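Local atomic coordinates of deoxyhypusine hydroxylase (Homo sapiens, PDB entry 4D50), a protein that hydroxylates the deoxyhypusine side chain of translation initiation factor eIF5A at a peroxo-bridged di-iron centre, completing the formation of hypusine. Residues 61-65 with 94-98; 44-48 with 70-75; 80-84 with 111-115; 58-62 with 245-249. One frame throughout, in Å; residues are numbered along the deposited sequence.

Interaction 1 (61-65 with 94-98). With FE (Fe (III) ion), chain C; FE (Fe (III) ion), chain D; PER (peroxide ion), chain E.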
loop_
_atom_site.group_PDB
_atom_site.type_symbol
_atom_site.label_atom_id
_atom_site.label_comp_id
_atom_site.label_asym_id
_atom_site.label_seq_id
_atom_site.Cartn_x
_atom_site.Cartn_y
_atom_site.Cartn_z
ATOM N N HIS A 61 4.763 -2.234 7.808
ATOM C CA HIS A 61 3.637 -2.334 6.889
ATOM C C HIS A 61 4.103 -2.356 5.435
ATOM O O HIS A 61 3.496 -3.064 4.607
ATOM C CB HIS A 61 2.582 -1.290 7.232
ATOM C CG HIS A 61 2.510 -0.150 6.266
ATOM N ND1 HIS A 61 3.553 0.720 6.058
ATOM C CD2 HIS A 61 1.518 0.205 5.411
ATOM C CE1 HIS A 61 3.166 1.634 5.161
ATOM N NE2 HIS A 61 1.947 1.309 4.728
ATOM N N GLU A 62 5.234 -1.718 5.126
ATOM C CA GLU A 62 5.825 -1.802 3.753
ATOM C C GLU A 62 6.361 -3.257 3.484
ATOM O O GLU A 62 6.312 -3.799 2.359
ATOM C CB GLU A 62 6.926 -0.796 3.617
ATOM C CG GLU A 62 7.036 -0.070 2.290
ATOM C CD GLU A 62 5.934 0.965 2.129
ATOM O OE1 GLU A 62 5.726 1.806 3.025
ATOM O OE2 GLU A 62 5.195 0.823 1.144
ATOM N N LEU A 63 6.888 -3.846 4.531
ATOM C CA LEU A 63 7.333 -5.237 4.426
ATOM C C LEU A 63 6.181 -6.048 3.973
ATOM O O LEU A 63 6.308 -6.949 3.119
ATOM C CB LEU A 63 7.843 -5.796 5.734
ATOM C CG LEU A 63 8.925 -5.012 6.487
ATOM C CD1 LEU A 63 9.147 -5.656 7.822
ATOM C CD2 LEU A 63 10.188 -5.011 5.697
ATOM N N ALA A 64 5.074 -5.889 4.685
ATOM C CA ALA A 64 3.897 -6.730 4.338
ATOM C C ALA A 64 3.403 -6.391 2.937
ATOM O O ALA A 64 3.050 -7.319 2.179
ATOM C CB ALA A 64 2.738 -6.534 5.333
ATOM N N TYR A 65 3.344 -5.124 2.568
ATOM C CA TYR A 65 2.939 -4.759 1.225
ATOM C C TYR A 65 3.782 -5.428 0.140
ATOM O O TYR A 65 3.287 -6.034 -0.796
ATOM C CB TYR A 65 3.023 -3.248 1.047
ATOM C CG TYR A 65 2.746 -2.718 -0.325
ATOM C CD1 TYR A 65 1.457 -2.673 -0.842
ATOM C CD2 TYR A 65 3.804 -2.399 -1.185
ATOM C CE1 TYR A 65 1.214 -2.197 -2.146
ATOM C CE2 TYR A 65 3.580 -1.886 -2.441
ATOM C CZ TYR A 65 2.301 -1.869 -2.950
ATOM O OH TYR A 65 2.131 -1.349 -4.175
ATOM N N HIS A 94 -3.514 -4.696 8.874
ATOM C CA HIS A 94 -4.304 -4.482 7.646
ATOM C C HIS A 94 -3.448 -4.874 6.457
ATOM O O HIS A 94 -3.899 -5.677 5.557
ATOM C CB HIS A 94 -4.835 -3.039 7.496
ATOM C CG HIS A 94 -4.501 -2.422 6.196
ATOM N ND1 HIS A 94 -5.123 -2.763 5.012
ATOM C CD2 HIS A 94 -3.581 -1.488 5.895
ATOM C CE1 HIS A 94 -4.558 -2.084 4.031
ATOM N NE2 HIS A 94 -3.632 -1.294 4.547
ATOM N N GLU A 95 -2.223 -4.387 6.433
ATOM C CA GLU A 95 -1.368 -4.604 5.273
ATOM C C GLU A 95 -1.087 -6.102 5.058
ATOM O O GLU A 95 -0.985 -6.579 3.933
ATOM C CB GLU A 95 -0.045 -3.791 5.325
ATOM C CG GLU A 95 0.478 -3.409 3.979
ATOM C CD GLU A 95 -0.415 -2.440 3.229
ATOM O OE1 GLU A 95 -0.847 -1.362 3.780
ATOM O OE2 GLU A 95 -0.824 -2.773 2.071
ATOM N N ALA A 96 -0.918 -6.813 6.151
ATOM C CA ALA A 96 -0.651 -8.304 6.080
ATOM C C ALA A 96 -1.954 -8.980 5.526
ATOM O O ALA A 96 -1.814 -9.902 4.700
ATOM C CB ALA A 96 -0.277 -8.904 7.456
ATOM N N GLY A 97 -3.164 -8.598 5.978
ATOM C CA GLY A 97 -4.364 -9.176 5.406
ATOM C C GLY A 97 -4.530 -8.909 3.931
ATOM O O GLY A 97 -4.853 -9.792 3.146
ATOM N N GLU A 98 -4.357 -7.657 3.557
ATOM C CA GLU A 98 -4.335 -7.324 2.110
ATOM C C GLU A 98 -3.317 -8.148 1.303
ATOM O O GLU A 98 -3.611 -8.583 0.210
ATOM C CB GLU A 98 -4.068 -5.815 1.857
ATOM C CG GLU A 98 -4.122 -5.461 0.372
ATOM C CD GLU A 98 -3.985 -3.983 0.074
ATOM O OE1 GLU A 98 -4.525 -3.161 0.844
ATOM O OE2 GLU A 98 -3.427 -3.690 -1.007
HETATM FE FE FE C . -2.240 0.137 3.538
HETATM FE FE FE D . 0.421 2.791 3.772
HETATM O O1 PER E . -1.411 1.315 5.237
HETATM O O2 PER E . -1.022 2.798 5.408
HETATM O O HOH W 1 -2.808 -0.682 1.601
HETATM O O HOH W 2 -0.698 1.154 2.454
HETATM O O HOH W 3 1.734 2.909 2.062
#
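His61 and Glu95 meet between two parallel helices and reach different irons of one di-iron centre. Metal bonds dominate. NE2 of His61 holds one iron(III) at 2.3 Å, while the other is bound by His94 NE2 and by Glu95 OE1, the latter at 2.1 Å. A peroxide joins the two ions, one oxygen on each, and a single water is shared between them; His212 completes the shell of the second iron, and His245 and Glu246 that of the first. The carboxylate of Glu95 uses one oxygen for the metal. Its OE2 instead accepts a bond of 2.9 Å from an iron-bound water, which lies close to Glu98 OE1 as well.

Van der Waals contacts surround the carboxylate. OE1 of Glu95 comes in at the edge of the His61 ring, 3.3 Å from CD2, and OE2 sits at the edge of the Tyr65 ring, the phenol and carboxylate planes standing 75° apart. The Glu95 chain folds at its second torsion (chi2 66°), which turns the carboxylate back to the iron while CG rests 3.1 Å from His61 O. Next to it, the methyl of Ala64 lies against the Glu95 backbone, and the axes of the two short segments approach to 8.1 Å.

Second-shell residues tie down His61 ND1 (Leu58 O), His94 ND1 (Thr126) and Tyr65 OH (Tyr216). With both histidine rings fixed in this way, and Glu95 held by its iron and the iron-bound water, the pair of helices contributes half of the protein ligands that hold two irons at the spacing a bridging peroxide spans, consistent with an oxygen-activating intermediate.

Interaction 2 (44-48 with 70-75). With GAI (guanidine), chain I.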
loop_
_atom_site.group_PDB
_atom_site.type_symbol
_atom_site.label_atom_id
_atom_site.label_comp_id
_atom_site.label_asym_id
_atom_site.label_seq_id
_atom_site.Cartn_x
_atom_site.Cartn_y
_atom_site.Cartn_z
ATOM N N ALA A 44 15.206 -13.618 -0.137
ATOM C CA ALA A 44 14.564 -12.260 -0.059
ATOM C C ALA A 44 13.383 -12.274 0.886
ATOM O O ALA A 44 13.236 -11.434 1.760
ATOM C CB ALA A 44 14.152 -11.812 -1.410
ATOM N N ILE A 45 12.532 -13.274 0.758
ATOM C CA ILE A 45 11.403 -13.399 1.674
ATOM C C ILE A 45 11.842 -13.519 3.148
ATOM O O ILE A 45 11.256 -12.896 4.067
ATOM C CB ILE A 45 10.500 -14.568 1.205
ATOM C CG1 ILE A 45 9.846 -14.135 -0.118
ATOM C CG2 ILE A 45 9.441 -14.900 2.211
ATOM C CD1 ILE A 45 9.013 -15.160 -0.847
ATOM N N ALA A 46 12.906 -14.280 3.415
ATOM C CA ALA A 46 13.399 -14.435 4.776
ATOM C C ALA A 46 13.943 -13.173 5.409
ATOM O O ALA A 46 13.669 -12.919 6.569
ATOM C CB ALA A 46 14.454 -15.540 4.836
ATOM N N TRP A 47 14.689 -12.400 4.665
ATOM C CA TRP A 47 15.247 -11.169 5.146
ATOM C C TRP A 47 14.109 -10.133 5.400
ATOM O O TRP A 47 14.148 -9.402 6.352
ATOM C CB TRP A 47 16.236 -10.597 4.145
ATOM C CG TRP A 47 17.581 -11.267 4.061
ATOM C CD1 TRP A 47 18.092 -11.956 2.989
ATOM C CD2 TRP A 47 18.618 -11.242 5.051
ATOM N NE1 TRP A 47 19.375 -12.374 3.254
ATOM C CE2 TRP A 47 19.717 -11.988 4.527
ATOM C CE3 TRP A 47 18.711 -10.713 6.336
ATOM C CZ2 TRP A 47 20.899 -12.174 5.238
ATOM C CZ3 TRP A 47 19.901 -10.894 7.057
ATOM C CH2 TRP A 47 20.970 -11.642 6.512
ATOM N N ILE A 48 13.111 -10.116 4.540
ATOM C CA ILE A 48 11.970 -9.150 4.676
ATOM C C ILE A 48 11.207 -9.536 5.950
ATOM O O ILE A 48 10.747 -8.700 6.715
ATOM C CB ILE A 48 11.039 -9.183 3.453
ATOM C CG1 ILE A 48 11.738 -8.598 2.193
ATOM C CG2 ILE A 48 9.739 -8.420 3.665
ATOM C CD1 ILE A 48 10.945 -8.738 0.945
ATOM N N MET A 70 4.817 -9.498 -4.210
ATOM C CA MET A 70 5.701 -10.566 -4.650
ATOM C C MET A 70 4.941 -11.811 -5.116
ATOM O O MET A 70 5.439 -12.597 -5.917
ATOM C CB MET A 70 6.698 -10.869 -3.600
ATOM C CG MET A 70 7.716 -9.738 -3.399
ATOM S SD MET A 70 8.644 -9.884 -1.878
ATOM C CE MET A 70 9.923 -10.970 -2.408
ATOM N N GLN A 71 3.740 -11.962 -4.608
ATOM C CA GLN A 71 2.806 -13.045 -4.982
ATOM C C GLN A 71 3.373 -14.460 -4.758
ATOM O O GLN A 71 3.011 -15.397 -5.490
ATOM C CB GLN A 71 2.283 -12.852 -6.367
ATOM C CG GLN A 71 1.334 -11.624 -6.411
ATOM C CD GLN A 71 0.493 -11.626 -7.663
ATOM O OE1 GLN A 71 1.016 -11.447 -8.752
ATOM N NE2 GLN A 71 -0.793 -11.752 -7.502
ATOM N N ASP A 72 4.271 -14.575 -3.780
ATOM C CA ASP A 72 4.960 -15.807 -3.503
ATOM C C ASP A 72 4.343 -16.453 -2.283
ATOM O O ASP A 72 4.389 -15.973 -1.140
ATOM C CB ASP A 72 6.441 -15.559 -3.376
ATOM C CG ASP A 72 7.258 -16.837 -3.406
ATOM O OD1 ASP A 72 6.781 -17.863 -2.893
ATOM O OD2 ASP A 72 8.399 -16.780 -3.951
ATOM N N ALA A 73 3.712 -17.591 -2.523
ATOM C CA ALA A 73 2.991 -18.327 -1.442
ATOM C C ALA A 73 3.901 -18.661 -0.259
ATOM O O ALA A 73 3.434 -18.931 0.809
ATOM C CB ALA A 73 2.296 -19.608 -2.041
ATOM N N ARG A 74 5.197 -18.646 -0.471
ATOM C CA ARG A 74 6.168 -18.879 0.633
ATOM C C ARG A 74 6.052 -17.856 1.776
ATOM O O ARG A 74 6.502 -18.108 2.854
ATOM C CB ARG A 74 7.610 -18.972 0.163
ATOM C CG ARG A 74 7.896 -20.246 -0.655
ATOM C CD ARG A 74 9.370 -20.692 -0.635
ATOM N NE ARG A 74 9.558 -21.739 0.356
ATOM C CZ ARG A 74 9.208 -23.007 0.162
ATOM N NH1 ARG A 74 8.687 -23.380 -1.014
ATOM N NH2 ARG A 74 9.363 -23.903 1.146
ATOM N N ALA A 75 5.458 -16.687 1.490
ATOM C CA ALA A 75 5.318 -15.623 2.458
ATOM C C ALA A 75 4.134 -15.834 3.339
ATOM O O ALA A 75 3.914 -15.037 4.291
ATOM C CB ALA A 75 5.219 -14.259 1.763
HETATM C C GAI I . 10.217 -18.771 -3.042
HETATM N N1 GAI I . 9.446 -19.740 -2.927
HETATM N N2 GAI I . 10.475 -18.027 -1.970
HETATM N N3 GAI I . 10.724 -18.469 -4.241
#
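Ile45 and Met70 lie alongside each other, running opposite ways, so that CG1 of the isoleucine lies 3.9 Å from the methionine CE. The thioether is bent at its last torsion (chi3 85°), which swings the methyl round to Ile45 and leaves SD to face the neighbouring turn of the helix. There Ile48 meets it tip to tip, with CD1 3.8 Å from SD. Asp72 runs across Ile45 at a slant, and CD1 of the isoleucine abuts the carboxylate carbon CG at 3.5 Å. On its other branch, CG2 of Ile45 leans on Ala75.

The carboxylate is also engaged within its own turn: OD1 accepts the backbone N-H of Arg74 at 3.0 Å, on the anti side and 25° out of the carboxylate plane. With an alanine in place of Asp72, the Arg74 N-H would probably lose its side-chain acceptor and the tip of Ile45 the carboxylate carbon it packs on. A guanidine molecule lies beside Asp72 and Arg74, though its modelled position is doubtful.

Leu33 and Leu67 from the adjoining helices also pack on Ile48. The bond from the Arg74 N-H to Asp72 OD1 makes an Asx turn, here placed in the link between the two helices of a HEAT-like repeat and covered by the helix that precedes them.

Interaction 3 (80-84 with 111-115)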
loop_
_atom_site.group_PDB
_atom_site.type_symbol
_atom_site.label_atom_id
_atom_site.label_comp_id
_atom_site.label_asym_id
_atom_site.label_seq_id
_atom_site.Cartn_x
_atom_site.Cartn_y
_atom_site.Cartn_z
ATOM N N VAL A 80 0.428 -14.504 7.914
ATOM C CA VAL A 80 -0.575 -14.961 8.874
ATOM C C VAL A 80 -0.188 -14.531 10.294
ATOM O O VAL A 80 -1.039 -14.063 11.096
ATOM C CB VAL A 80 -0.852 -16.491 8.673
ATOM C CG1 VAL A 80 -1.739 -17.010 9.786
ATOM C CG2 VAL A 80 -1.549 -16.742 7.346
ATOM N N ASP A 81 1.055 -14.790 10.672
ATOM C CA ASP A 81 1.580 -14.474 11.990
ATOM C C ASP A 81 1.411 -12.974 12.225
ATOM O O ASP A 81 0.947 -12.596 13.271
ATOM C CB ASP A 81 3.078 -14.792 12.157
ATOM C CG ASP A 81 3.395 -16.278 12.249
ATOM O OD1 ASP A 81 2.465 -17.072 12.409
ATOM O OD2 ASP A 81 4.600 -16.643 12.187
ATOM N N VAL A 82 1.713 -12.132 11.243
ATOM C CA VAL A 82 1.472 -10.669 11.406
ATOM C C VAL A 82 -0.006 -10.301 11.537
ATOM O O VAL A 82 -0.384 -9.517 12.358
ATOM C CB VAL A 82 2.148 -9.886 10.278
ATOM C CG1 VAL A 82 1.761 -8.416 10.376
ATOM C CG2 VAL A 82 3.641 -10.097 10.329
ATOM N N LEU A 83 -0.853 -10.853 10.681
ATOM C CA LEU A 83 -2.258 -10.619 10.757
ATOM C C LEU A 83 -2.807 -10.991 12.118
ATOM O O LEU A 83 -3.610 -10.255 12.668
ATOM C CB LEU A 83 -3.026 -11.451 9.760
ATOM C CG LEU A 83 -4.525 -11.330 9.725
ATOM C CD1 LEU A 83 -4.978 -9.887 9.626
ATOM C CD2 LEU A 83 -5.131 -12.210 8.621
ATOM N N GLN A 84 -2.374 -12.128 12.610
ATOM C CA GLN A 84 -2.872 -12.606 13.951
ATOM C C GLN A 84 -2.264 -11.880 15.152
ATOM O O GLN A 84 -2.875 -11.862 16.233
ATOM C CB GLN A 84 -2.716 -14.118 14.084
ATOM C CG GLN A 84 -3.439 -14.906 12.984
ATOM C CD GLN A 84 -3.540 -16.401 13.262
ATOM O OE1 GLN A 84 -2.556 -17.122 13.206
ATOM N NE2 GLN A 84 -4.764 -16.863 13.551
ATOM N N ILE A 111 -8.896 -18.199 6.948
ATOM C CA ILE A 111 -8.360 -17.168 7.857
ATOM C C ILE A 111 -8.872 -15.774 7.497
ATOM O O ILE A 111 -9.176 -14.981 8.377
ATOM C CB ILE A 111 -6.828 -17.212 7.983
ATOM C CG1 ILE A 111 -6.391 -16.239 9.072
ATOM C CG2 ILE A 111 -6.084 -16.819 6.723
ATOM C CD1 ILE A 111 -5.227 -16.763 9.898
ATOM N N LEU A 112 -8.890 -15.438 6.194
ATOM C CA LEU A 112 -9.457 -14.136 5.810
ATOM C C LEU A 112 -10.921 -13.985 6.166
ATOM O O LEU A 112 -11.356 -12.957 6.587
ATOM C CB LEU A 112 -9.202 -13.820 4.343
ATOM C CG LEU A 112 -7.732 -13.711 3.992
ATOM C CD1 LEU A 112 -7.566 -13.609 2.518
ATOM C CD2 LEU A 112 -6.997 -12.571 4.647
ATOM N N LYS A 113 -11.720 -15.033 5.982
ATOM C CA LYS A 113 -13.102 -14.973 6.465
ATOM C C LYS A 113 -13.194 -14.777 8.005
ATOM O O LYS A 113 -14.063 -14.036 8.486
ATOM C CB LYS A 113 -13.852 -16.271 6.081
ATOM C CG LYS A 113 -14.166 -16.292 4.598
ATOM C CD LYS A 113 -14.660 -17.696 4.194
ATOM C CE LYS A 113 -15.565 -17.556 2.983
ATOM N NZ LYS A 113 -15.767 -18.784 2.163
ATOM N N GLN A 114 -12.335 -15.468 8.748
ATOM C CA GLN A 114 -12.284 -15.370 10.215
ATOM C C GLN A 114 -12.029 -13.886 10.618
ATOM O O GLN A 114 -12.729 -13.318 11.413
ATOM C CB GLN A 114 -11.152 -16.270 10.736
ATOM C CG GLN A 114 -10.849 -16.260 12.233
ATOM C CD GLN A 114 -9.679 -17.172 12.629
ATOM O OE1 GLN A 114 -8.864 -17.590 11.794
ATOM N NE2 GLN A 114 -9.599 -17.490 13.929
ATOM N N TYR A 115 -11.033 -13.290 9.983
ATOM C CA TYR A 115 -10.560 -11.972 10.374
ATOM C C TYR A 115 -11.402 -10.886 9.768
ATOM O O TYR A 115 -11.187 -9.723 10.069
ATOM C CB TYR A 115 -9.055 -11.787 10.168
ATOM C CG TYR A 115 -8.259 -12.402 11.269
ATOM C CD1 TYR A 115 -7.964 -13.762 11.247
ATOM C CD2 TYR A 115 -7.764 -11.662 12.297
ATOM C CE1 TYR A 115 -7.277 -14.356 12.285
ATOM C CE2 TYR A 115 -7.057 -12.236 13.328
ATOM C CZ TYR A 115 -6.831 -13.576 13.317
ATOM O OH TYR A 115 -6.156 -14.157 14.391
#
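Val80 opens the contact, its CG1 pressed against CD1 of Ile111 at 3.5 Å, tighter than carbon atoms usually pack. The two branched side chains cross at a slant. In Ile111 the CG1 arm extends anti to the backbone N, which carries its terminal methyl over to the valine.

One turn on, Leu83 enters between the helices. Its CG stands over one face of the Tyr115 ring, 4.3 Å from the centroid and 17° off the ring normal, a CH-pi contact displaced toward the rim. CD2 of the same leucine is wedged among the ring, CG1 of Ile111 and CD2 of Leu112, so three residues of the facing helix close round this branch.

Gln84 follows, and its side chain crosses Tyr115 at about a right angle, amide and ring planes 72° apart. NE2 donates to the phenol OH at 3.2 Å, a bent bond with an angle of 141° at the hydrogen, the oxygen lying somewhat out of the amide plane. CG of Gln84 is also 3.2 Å from this oxygen, so the aliphatic stem and the amide both border the hydroxyl. A serine in place of Tyr115 would probably take away the ring face that Leu83 packs on and leave the Gln84 amide without this acceptor.

The two helical segments run nearly parallel, in consecutive HEAT-like repeats. Helix 90-103 backs them, with Leu100 packed on Leu83 and Arg93 against Tyr115 and bonded to the Leu83 carbonyl; helix 121-140 continues the cover through Val123, Cys127 and Val131.

Interaction 4 (58-62 with 245-249). With FE (Fe (III) ion), chain D; PER (peroxide ion), chain E.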
loop_
_atom_site.group_PDB
_atom_site.type_symbol
_atom_site.label_atom_id
_atom_site.label_comp_id
_atom_site.label_asym_id
_atom_site.label_seq_id
_atom_site.Cartn_x
_atom_site.Cartn_y
_atom_site.Cartn_z
ATOM N N LEU A 58 5.613 2.137 9.960
ATOM C CA LEU A 58 5.799 2.483 8.526
ATOM C C LEU A 58 6.631 1.404 7.815
ATOM O O LEU A 58 6.183 0.797 6.819
ATOM C CB LEU A 58 6.464 3.835 8.315
ATOM C CG LEU A 58 6.614 4.177 6.841
ATOM C CD1 LEU A 58 5.261 4.409 6.176
ATOM C CD2 LEU A 58 7.440 5.442 6.618
ATOM N N LEU A 59 7.792 1.095 8.374
ATOM C CA LEU A 59 8.616 0.085 7.709
ATOM C C LEU A 59 7.896 -1.262 7.708
ATOM O O LEU A 59 7.795 -1.909 6.692
ATOM C CB LEU A 59 10.000 -0.005 8.362
ATOM C CG LEU A 59 10.924 -1.005 7.667
ATOM C CD1 LEU A 59 11.265 -0.705 6.229
ATOM C CD2 LEU A 59 12.226 -1.078 8.530
ATOM N N LYS A 60 7.338 -1.677 8.852
ATOM C CA LYS A 60 6.738 -3.010 8.951
ATOM C C LYS A 60 5.564 -3.243 7.990
ATOM O O LYS A 60 5.423 -4.308 7.402
ATOM C CB LYS A 60 6.275 -3.291 10.359
ATOM C CG LYS A 60 7.388 -3.587 11.355
ATOM C CD LYS A 60 6.824 -4.058 12.699
ATOM C CE LYS A 60 6.171 -2.937 13.453
ATOM N NZ LYS A 60 5.816 -3.270 14.850
ATOM N N HIS A 61 4.763 -2.234 7.808
ATOM C CA HIS A 61 3.637 -2.334 6.889
ATOM C C HIS A 61 4.103 -2.356 5.435
ATOM O O HIS A 61 3.496 -3.064 4.607
ATOM C CB HIS A 61 2.582 -1.290 7.232
ATOM C CG HIS A 61 2.510 -0.150 6.266
ATOM N ND1 HIS A 61 3.553 0.720 6.058
ATOM C CD2 HIS A 61 1.518 0.205 5.411
ATOM C CE1 HIS A 61 3.166 1.634 5.161
ATOM N NE2 HIS A 61 1.947 1.309 4.728
ATOM N N GLU A 62 5.234 -1.718 5.126
ATOM C CA GLU A 62 5.825 -1.802 3.753
ATOM C C GLU A 62 6.361 -3.257 3.484
ATOM O O GLU A 62 6.312 -3.799 2.359
ATOM C CB GLU A 62 6.926 -0.796 3.617
ATOM C CG GLU A 62 7.036 -0.070 2.290
ATOM C CD GLU A 62 5.934 0.965 2.129
ATOM O OE1 GLU A 62 5.726 1.806 3.025
ATOM O OE2 GLU A 62 5.195 0.823 1.144
ATOM N N HIS A 245 -0.407 9.536 6.451
ATOM C CA HIS A 245 0.811 8.882 5.856
ATOM C C HIS A 245 0.672 8.562 4.370
ATOM O O HIS A 245 1.602 8.821 3.579
ATOM C CB HIS A 245 1.224 7.637 6.638
ATOM C CG HIS A 245 1.423 6.450 5.779
ATOM N ND1 HIS A 245 2.579 6.273 5.050
ATOM C CD2 HIS A 245 0.670 5.343 5.585
ATOM C CE1 HIS A 245 2.477 5.157 4.358
ATOM N NE2 HIS A 245 1.375 4.530 4.728
ATOM N N GLU A 246 -0.497 8.035 3.942
ATOM C CA GLU A 246 -0.670 7.669 2.573
ATOM C C GLU A 246 -0.674 8.906 1.664
ATOM O O GLU A 246 -0.101 8.866 0.568
ATOM C CB GLU A 246 -1.965 6.822 2.431
ATOM C CG GLU A 246 -1.872 5.758 1.371
ATOM C CD GLU A 246 -0.807 4.743 1.650
ATOM O OE1 GLU A 246 -0.819 4.097 2.695
ATOM O OE2 GLU A 246 0.080 4.633 0.782
ATOM N N CYS A 247 -1.274 9.971 2.170
ATOM C CA CYS A 247 -1.320 11.293 1.514
ATOM C C CYS A 247 0.094 11.871 1.381
ATOM O O CYS A 247 0.476 12.339 0.330
ATOM C CB CYS A 247 -2.286 12.221 2.220
ATOM S SG CYS A 247 -3.998 11.760 1.907
ATOM N N ALA A 248 0.915 11.694 2.420
ATOM C CA ALA A 248 2.271 12.155 2.380
ATOM C C ALA A 248 3.075 11.368 1.305
ATOM O O ALA A 248 3.862 11.940 0.514
ATOM C CB ALA A 248 2.900 11.975 3.738
ATOM N N GLU A 249 2.911 10.041 1.289
ATOM C CA GLU A 249 3.544 9.214 0.274
ATOM C C GLU A 249 3.137 9.642 -1.108
ATOM O O GLU A 249 3.988 9.690 -1.983
ATOM C CB GLU A 249 3.188 7.736 0.442
ATOM C CG GLU A 249 4.031 6.952 1.411
ATOM C CD GLU A 249 4.266 5.477 0.978
ATOM O OE1 GLU A 249 4.005 5.015 -0.164
ATOM O OE2 GLU A 249 4.748 4.752 1.832
HETATM FE FE FE D . 0.421 2.791 3.772
HETATM O O1 PER E . -1.411 1.315 5.237
HETATM O O2 PER E . -1.022 2.798 5.408
HETATM O O HOH W 4 5.956 3.055 -0.351
HETATM O O HOH W 3 1.734 2.909 2.062
HETATM O O HOH W 2 -0.698 1.154 2.454
#
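His61 and His245 approach from opposite directions and meet at the iron, their rings almost perpendicular (84°) and their centroids 4.9 Å apart, an oblique pairing. The peroxide oxygen O2 lies in the plane of the His245 ring, at its edge, and Glu246 OE1 lies at the edge of the His61 ring. Leu58 CD1 comes obliquely upon His245, 3.4 Å from CE1. The leucine's CG is anti to the backbone N (chi1 -179°), an extension that brings this methyl across to the imidazole.

The two NE2 atoms, 3.3 Å apart, are brought together by the metal they share. Glu246 OE1 adds the third protein ligand at 2.1 Å, and OE2 of the same carboxylate accepts from an iron-bound water at 2.7 Å. Here the HEAT-like repeats 1 and 5 of the superhelix face each other, and a His-Glu pair on helix 241-254 completes the site begun by His61, far earlier in the chain.

Rotation of both rings is restrained from behind. His61 ND1 donates to Leu58 O at 2.7 Å, in the carbonyl plane and on a lone pair, and that oxygen also takes the backbone N-H of Glu62; His245 ND1 is held by Ser277. Further out, the like-charged Glu62 OE1 and Glu249 OE2 stand 3.3 Å apart with no hydrogen bond between them, a proximity that could raise the proton affinity of one carboxylate. A water donates to Glu249 OE1 and, weakly, to Glu62 OE2.

Interactions 1 and 4 are two sides of one active site: they share His61 and helix 57-70, and both touch the same iron, the peroxide and two metal-bound waters, although their centres are 10 Å apart. Interactions 2 and 3 belong to the surrounding repeat scaffold. Each lies with its centre about 12 Å from that of interaction 1 and touches it directly, Leu63 CD1 lying 3.6 Å from Ile48 O on one side and Ala96 CB 3.6 Å from Val82 CG1 on the other. Neither reaches interaction 4, whose nearest atoms are about 6 Å from both. Helix packing thus extends outward from the metal ligands, while segments 183 residues apart at their closest ends close the site.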